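Local structure of pentafunctional AROM polypeptide (Schizosaccharomyces pombe, 5SWV) at residues V43-D48 with G86-N91; I80-Q85 with D113-W118. The protein carries dehydroquinate dehydratase and shikimate dehydrogenase, two of the five shikimate-pathway activities that the full AROM polypeptide combines in one chain. All coordinates share one frame; numbering follows the deposited sequence.

Contact 1. Residues V43-D48 with G86-N91; sequences VDYLKD and GGLFPN
Asp44 comes first among the residues of 43-48 that touch 86-91, and it does two jobs. Its CB points at the other loop and rests against CB of Phe89 at 3.9 Å, where the two backbones run nearest, the CA atoms of Asp44 and Phe89 5.2 Å apart. Beyond CB, chi1 of 59° sets CG between the backbone N and the carbonyl carbon, and the carboxylate turns to meet the backbone of the opposite loop. OD2 of Asp44 accepts the amide hydrogen of Leu88, with N to OD2 3.1 Å and an N-H...O angle of 148°. The donor arrives on the anti side of that oxygen, 26° out of the carboxylate plane. CA of Gly87 packs beside the same oxygen. The other oxygen, OD1, is held by a salt bridge to NE of Arg42 and by a weak bond from the amide of Arg81, so both oxygens have partners.

Tyr45 follows and gives the contact its apolar half. Leu88 lays its CD1 methyl over the middle of the Tyr45 ring, 3.7 Å from the centroid and almost exactly on the ring normal, a clean CH-pi contact. The two side chains cross at about a right angle. CB of Leu88 also lies alongside the carbonyl O of Asp44, 3.8 Å away.

After Tyr45 the chain turns, with Leu46 N bonded to Val43 O, and it leaves the other loop behind. Leu46 packs on Phe60 and Gln64 of helix 58-69, which Asp48 also touches through Phe60. The contact thus joins two loops at the C-terminal ends of neighbouring parallel strands, 38-42 and 76-79, in the TIM barrel of a type I dehydroquinase, ahead of helices 58-69 and 94-106.

Contact 2. Residues I80-Q85 with D113-W118; sequences IRTISQ and DVELGW
Arg81, Asp113 and Glu115 form a salt-bridge network between the loop after strand 76-79 and the end of the neighbouring strand 111-115 of a TIM barrel, the fold of type I dehydroquinases. The CB of Arg81 points away from strand 111-115, but the chain bends at chi2 and chi3, and the guanidinium at its end comes back to it. There Arg81 holds Asp113 end-on, with NH1 to OD1 at 3.1 Å and NH2 to OD2 at 2.9 Å. The two flat groups stand 65° apart: Asp113 sits at the edge of the guanidinium, in its plane, while the nitrogens approach its oxygens from above the carboxylate plane. OD1 also bonds OG of Ser138 on the next strand.

Glu115 meets the same guanidinium quite differently. Its carboxylate lies nearly coplanar with it, 23° away, and OE2 of Glu115 takes a hydrogen of Arg81 NH1 on its anti lone pair, N to O 3.1 Å. The glutamate chain runs extended beyond CG (chi2 -176°), carrying this carboxylate into the loop, where the amide N of Thr82 reaches OE2 of Glu115 on the syn side, somewhat out of the carboxylate plane, at 2.8 Å. One oxygen is thereby shared by a side-chain and a backbone donor. OE1 of Glu115 lies 2.8 Å from OG1 of Thr82.

Gln85 slides past Glu115 in the opposite direction, its CB and CG against the carboxylate, while its OE1 accepts the amide of His140. Thr82 and Trp118 reach tip to tip, with CG2 of Thr82 3.6 Å from CZ2 of Trp118, whose ring lies by helix 94-106. One water joins the two segments: it donates to Ile80 O and Asp113 O and accepts from Glu115 N and, in the plane of the indole, from Trp118 NE1 at 3.0 Å.

The two contacts lie 10 Å apart between centres and share one loop: 80-85 runs straight into 86-91, which folds back on it. Probable hydrogen bonds tie the fold together, Gly87 N to Thr82 O at 2.7 Å and Ile83 N to Phe89 O at 2.9 Å. The 86-91 part meets 43-48, the loop after strand 38-42, in contact 1, and the 80-85 part meets the end of strand 111-115 in contact 2, linking three successive barrel strands. Both contacts lie at the C-terminal ends of the barrel strands, the side where TIM barrels carry their active sites. A triethylene glycol, probably from crystallisation, sits about 5 Å from the Tyr45 side chain.

Contact 1. Residues V43-D48 with G86-N91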
loop_
_atom_site.group_PDB
_atom_site.type_symbol
_atom_site.label_atom_id
_atom_site.label_comp_id
_atom_site.label_asym_id
_atom_site.label_seq_id
_atom_site.Cartn_x
_atom_site.Cartn_y
_atom_site.Cartn_z
ATOM N N VAL A 43 21.459 -1.481 -2.950
ATOM C CA VAL A 43 22.298 -0.453 -3.544
ATOM C C VAL A 43 23.532 -1.105 -4.167
ATOM O O VAL A 43 24.032 -0.652 -5.209
ATOM C CB VAL A 43 22.695 0.602 -2.490
ATOM C CG1 VAL A 43 23.658 1.627 -3.074
ATOM C CG2 VAL A 43 21.456 1.296 -1.935
ATOM N N ASP A 44 24.000 -2.189 -3.547
ATOM C CA ASP A 44 25.097 -2.981 -4.115
ATOM C C ASP A 44 24.831 -3.526 -5.535
ATOM O O ASP A 44 25.783 -3.740 -6.291
ATOM C CB ASP A 44 25.555 -4.093 -3.148
ATOM C CG ASP A 44 24.447 -5.076 -2.785
ATOM O OD1 ASP A 44 23.423 -4.636 -2.187
ATOM O OD2 ASP A 44 24.618 -6.293 -3.075
ATOM N N TYR A 45 23.557 -3.696 -5.899
ATOM C CA TYR A 45 23.180 -4.140 -7.250
ATOM C C TYR A 45 23.023 -3.022 -8.280
ATOM O O TYR A 45 23.071 -3.302 -9.469
ATOM C CB TYR A 45 21.894 -4.977 -7.225
ATOM C CG TYR A 45 22.129 -6.433 -6.919
ATOM C CD1 TYR A 45 22.417 -6.836 -5.627
ATOM C CD2 TYR A 45 22.061 -7.413 -7.919
ATOM C CE1 TYR A 45 22.626 -8.168 -5.317
ATOM C CE2 TYR A 45 22.284 -8.752 -7.623
ATOM C CZ TYR A 45 22.566 -9.124 -6.312
ATOM O OH TYR A 45 22.788 -10.434 -5.946
ATOM N N LEU A 46 22.838 -1.774 -7.852
ATOM C CA LEU A 46 22.701 -0.658 -8.803
ATOM C C LEU A 46 23.988 -0.458 -9.619
ATOM O O LEU A 46 25.085 -0.608 -9.088
ATOM C CB LEU A 46 22.391 0.653 -8.079
ATOM C CG LEU A 46 21.151 0.786 -7.205
ATOM C CD1 LEU A 46 21.141 2.141 -6.518
ATOM C CD2 LEU A 46 19.889 0.598 -8.021
ATOM N N LYS A 47 23.847 -0.086 -10.889
ATOM C CA LYS A 47 24.995 0.164 -11.769
ATOM C C LYS A 47 24.954 1.582 -12.361
ATOM O O LYS A 47 24.095 1.907 -13.182
ATOM C CB LYS A 47 25.058 -0.890 -12.888
ATOM C CG LYS A 47 25.126 -2.342 -12.405
ATOM C CD LYS A 47 26.434 -2.701 -11.687
ATOM C CE LYS A 47 27.599 -2.847 -12.667
ATOM N NZ LYS A 47 28.899 -2.259 -12.215
ATOM N N ASP A 48 25.904 2.407 -11.926
ATOM C CA ASP A 48 26.059 3.788 -12.373
ATOM C C ASP A 48 26.761 3.830 -13.732
ATOM O O ASP A 48 27.881 3.339 -13.843
ATOM C CB ASP A 48 26.907 4.534 -11.338
ATOM C CG ASP A 48 26.935 6.035 -11.551
ATOM O OD1 ASP A 48 26.590 6.542 -12.637
ATOM O OD2 ASP A 48 27.313 6.722 -10.594
ATOM N N GLY A 86 27.292 -11.761 1.441
ATOM C CA GLY A 86 26.455 -12.269 0.340
ATOM C C GLY A 86 26.046 -11.284 -0.746
ATOM O O GLY A 86 25.342 -11.648 -1.676
ATOM N N GLY A 87 26.475 -10.035 -0.634
ATOM C CA GLY A 87 26.203 -9.024 -1.649
ATOM C C GLY A 87 27.398 -8.782 -2.545
ATOM O O GLY A 87 28.267 -9.630 -2.651
ATOM N N LEU A 88 27.419 -7.620 -3.190
ATOM C CA LEU A 88 28.407 -7.290 -4.225
ATOM C C LEU A 88 29.329 -6.141 -3.869
ATOM O O LEU A 88 30.247 -5.858 -4.624
ATOM C CB LEU A 88 27.684 -6.933 -5.535
ATOM C CG LEU A 88 26.696 -7.985 -6.089
ATOM C CD1 LEU A 88 25.961 -7.472 -7.334
ATOM C CD2 LEU A 88 27.405 -9.313 -6.372
ATOM N N PHE A 89 29.101 -5.486 -2.738
ATOM C CA PHE A 89 29.830 -4.285 -2.408
ATOM C C PHE A 89 31.142 -4.701 -1.785
ATOM O O PHE A 89 31.151 -5.568 -0.927
ATOM C CB PHE A 89 29.023 -3.398 -1.432
ATOM C CG PHE A 89 29.511 -1.972 -1.338
ATOM C CD1 PHE A 89 28.999 -0.989 -2.177
ATOM C CD2 PHE A 89 30.462 -1.609 -0.390
ATOM C CE1 PHE A 89 29.438 0.334 -2.086
ATOM C CE2 PHE A 89 30.906 -0.291 -0.283
ATOM C CZ PHE A 89 30.398 0.680 -1.135
ATOM N N PRO A 90 32.255 -4.078 -2.201
ATOM C CA PRO A 90 33.548 -4.417 -1.617
ATOM C C PRO A 90 33.627 -4.126 -0.122
ATOM O O PRO A 90 33.198 -3.072 0.322
ATOM C CB PRO A 90 34.513 -3.507 -2.360
ATOM C CG PRO A 90 33.783 -3.071 -3.588
ATOM C CD PRO A 90 32.365 -2.997 -3.192
ATOM N N ASN A 91 34.186 -5.056 0.637
ATOM C CA ASN A 91 34.365 -4.876 2.077
ATOM C C ASN A 91 35.407 -3.841 2.450
ATOM O O ASN A 91 35.328 -3.282 3.540
ATOM C CB ASN A 91 34.744 -6.197 2.759
ATOM C CG ASN A 91 33.604 -7.185 2.773
ATOM O OD1 ASN A 91 32.608 -6.990 3.463
ATOM N ND2 ASN A 91 33.745 -8.256 2.011
#

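Contact 2. Residues I80-Q85 with D113-W118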
loop_
_atom_site.group_PDB
_atom_site.type_symbol
_atom_site.label_atom_id
_atom_site.label_comp_id
_atom_site.label_asym_id
_atom_site.label_seq_id
_atom_site.Cartn_x
_atom_site.Cartn_y
_atom_site.Cartn_z
ATOM N N ILE A 80 23.178 -1.508 1.582
ATOM C CA ILE A 80 24.463 -1.835 0.987
ATOM C C ILE A 80 24.953 -3.110 1.631
ATOM O O ILE A 80 25.372 -3.100 2.791
ATOM C CB ILE A 80 25.525 -0.763 1.255
ATOM C CG1 ILE A 80 25.119 0.572 0.653
ATOM C CG2 ILE A 80 26.873 -1.211 0.684
ATOM C CD1 ILE A 80 26.045 1.694 1.092
ATOM N N ARG A 81 24.894 -4.187 0.854
ATOM C CA ARG A 81 25.281 -5.536 1.265
ATOM C C ARG A 81 26.616 -5.857 0.611
ATOM O O ARG A 81 26.765 -5.747 -0.610
ATOM C CB ARG A 81 24.221 -6.521 0.796
ATOM C CG ARG A 81 24.460 -7.968 1.193
ATOM C CD ARG A 81 24.294 -8.229 2.677
ATOM N NE ARG A 81 22.966 -7.855 3.168
ATOM C CZ ARG A 81 22.695 -6.925 4.090
ATOM N NH1 ARG A 81 23.654 -6.238 4.706
ATOM N NH2 ARG A 81 21.424 -6.704 4.427
ATOM N N THR A 82 27.580 -6.250 1.437
ATOM C CA THR A 82 28.966 -6.478 1.018
ATOM C C THR A 82 29.199 -7.912 0.586
ATOM O O THR A 82 28.360 -8.788 0.806
ATOM C CB THR A 82 29.960 -6.185 2.158
ATOM O OG1 THR A 82 29.756 -7.099 3.240
ATOM C CG2 THR A 82 29.795 -4.788 2.676
ATOM N N ILE A 83 30.372 -8.158 0.018
ATOM C CA ILE A 83 30.695 -9.456 -0.550
ATOM C C ILE A 83 30.708 -10.589 0.458
ATOM O O ILE A 83 30.191 -11.656 0.182
ATOM C CB ILE A 83 31.994 -9.381 -1.386
ATOM C CG1 ILE A 83 31.713 -8.557 -2.649
ATOM C CG2 ILE A 83 32.505 -10.769 -1.780
ATOM C CD1 ILE A 83 32.924 -7.902 -3.240
ATOM N N SER A 84 31.237 -10.363 1.643
ATOM C CA SER A 84 31.367 -11.457 2.591
ATOM C C SER A 84 30.095 -11.653 3.367
ATOM O O SER A 84 29.983 -12.630 4.111
ATOM C CB SER A 84 32.528 -11.225 3.542
ATOM O OG SER A 84 32.331 -10.036 4.256
ATOM N N GLN A 85 29.145 -10.735 3.209
ATOM C CA GLN A 85 27.783 -10.939 3.707
ATOM C C GLN A 85 26.795 -11.411 2.630
ATOM O O GLN A 85 25.592 -11.461 2.886
ATOM C CB GLN A 85 27.295 -9.644 4.334
ATOM C CG GLN A 85 28.159 -9.194 5.491
ATOM C CD GLN A 85 27.763 -9.841 6.789
ATOM O OE1 GLN A 85 26.598 -9.804 7.179
ATOM N NE2 GLN A 85 28.725 -10.435 7.474
ATOM N N ASP A 113 20.160 -0.340 6.341
ATOM C CA ASP A 113 20.826 -1.543 6.812
ATOM C C ASP A 113 22.284 -1.221 7.027
ATOM O O ASP A 113 22.994 -0.825 6.076
ATOM C CB ASP A 113 20.696 -2.684 5.797
ATOM C CG ASP A 113 21.127 -4.043 6.373
ATOM O OD1 ASP A 113 22.334 -4.228 6.687
ATOM O OD2 ASP A 113 20.266 -4.946 6.484
ATOM N N VAL A 114 22.730 -1.400 8.264
ATOM C CA VAL A 114 24.105 -1.158 8.624
ATOM C C VAL A 114 24.712 -2.476 9.080
ATOM O O VAL A 114 24.356 -2.995 10.123
ATOM C CB VAL A 114 24.189 -0.108 9.740
ATOM C CG1 VAL A 114 25.633 0.146 10.151
ATOM C CG2 VAL A 114 23.526 1.184 9.295
ATOM N N GLU A 115 25.634 -3.010 8.286
ATOM C CA GLU A 115 26.313 -4.264 8.609
ATOM C C GLU A 115 27.205 -4.144 9.825
ATOM O O GLU A 115 27.965 -3.172 9.981
ATOM C CB GLU A 115 27.176 -4.738 7.447
ATOM C CG GLU A 115 26.372 -5.170 6.236
ATOM C CD GLU A 115 27.245 -5.732 5.134
ATOM O OE1 GLU A 115 28.484 -5.764 5.306
ATOM O OE2 GLU A 115 26.707 -6.148 4.087
ATOM N N LEU A 116 27.155 -5.175 10.659
ATOM C CA LEU A 116 27.956 -5.216 11.874
ATOM C C LEU A 116 29.440 -5.567 11.580
ATOM O O LEU A 116 30.237 -5.740 12.501
ATOM C CB LEU A 116 27.303 -6.187 12.878
ATOM C CG LEU A 116 25.938 -5.698 13.405
ATOM C CD1 LEU A 116 24.965 -6.811 13.761
ATOM C CD2 LEU A 116 26.122 -4.798 14.606
ATOM N N GLY A 117 29.797 -5.693 10.299
ATOM C CA GLY A 117 31.194 -5.784 9.884
ATOM C C GLY A 117 31.888 -4.457 9.723
ATOM O O GLY A 117 33.098 -4.443 9.614
ATOM N N TRP A 118 31.135 -3.353 9.678
ATOM C CA TRP A 118 31.732 -2.013 9.613
ATOM C C TRP A 118 32.309 -1.617 10.982
ATOM O O TRP A 118 31.828 -2.075 12.022
ATOM C CB TRP A 118 30.712 -0.952 9.202
ATOM C CG TRP A 118 30.034 -1.135 7.878
ATOM C CD1 TRP A 118 28.687 -1.159 7.657
ATOM C CD2 TRP A 118 30.653 -1.266 6.593
ATOM N NE1 TRP A 118 28.428 -1.309 6.314
ATOM C CE2 TRP A 118 29.621 -1.386 5.642
ATOM C CE3 TRP A 118 31.972 -1.305 6.156
ATOM C CZ2 TRP A 118 29.872 -1.545 4.277
ATOM C CZ3 TRP A 118 32.224 -1.465 4.790
ATOM C CH2 TRP A 118 31.176 -1.583 3.873
HETATM O O HOH W 1 25.608 -1.695 5.340
#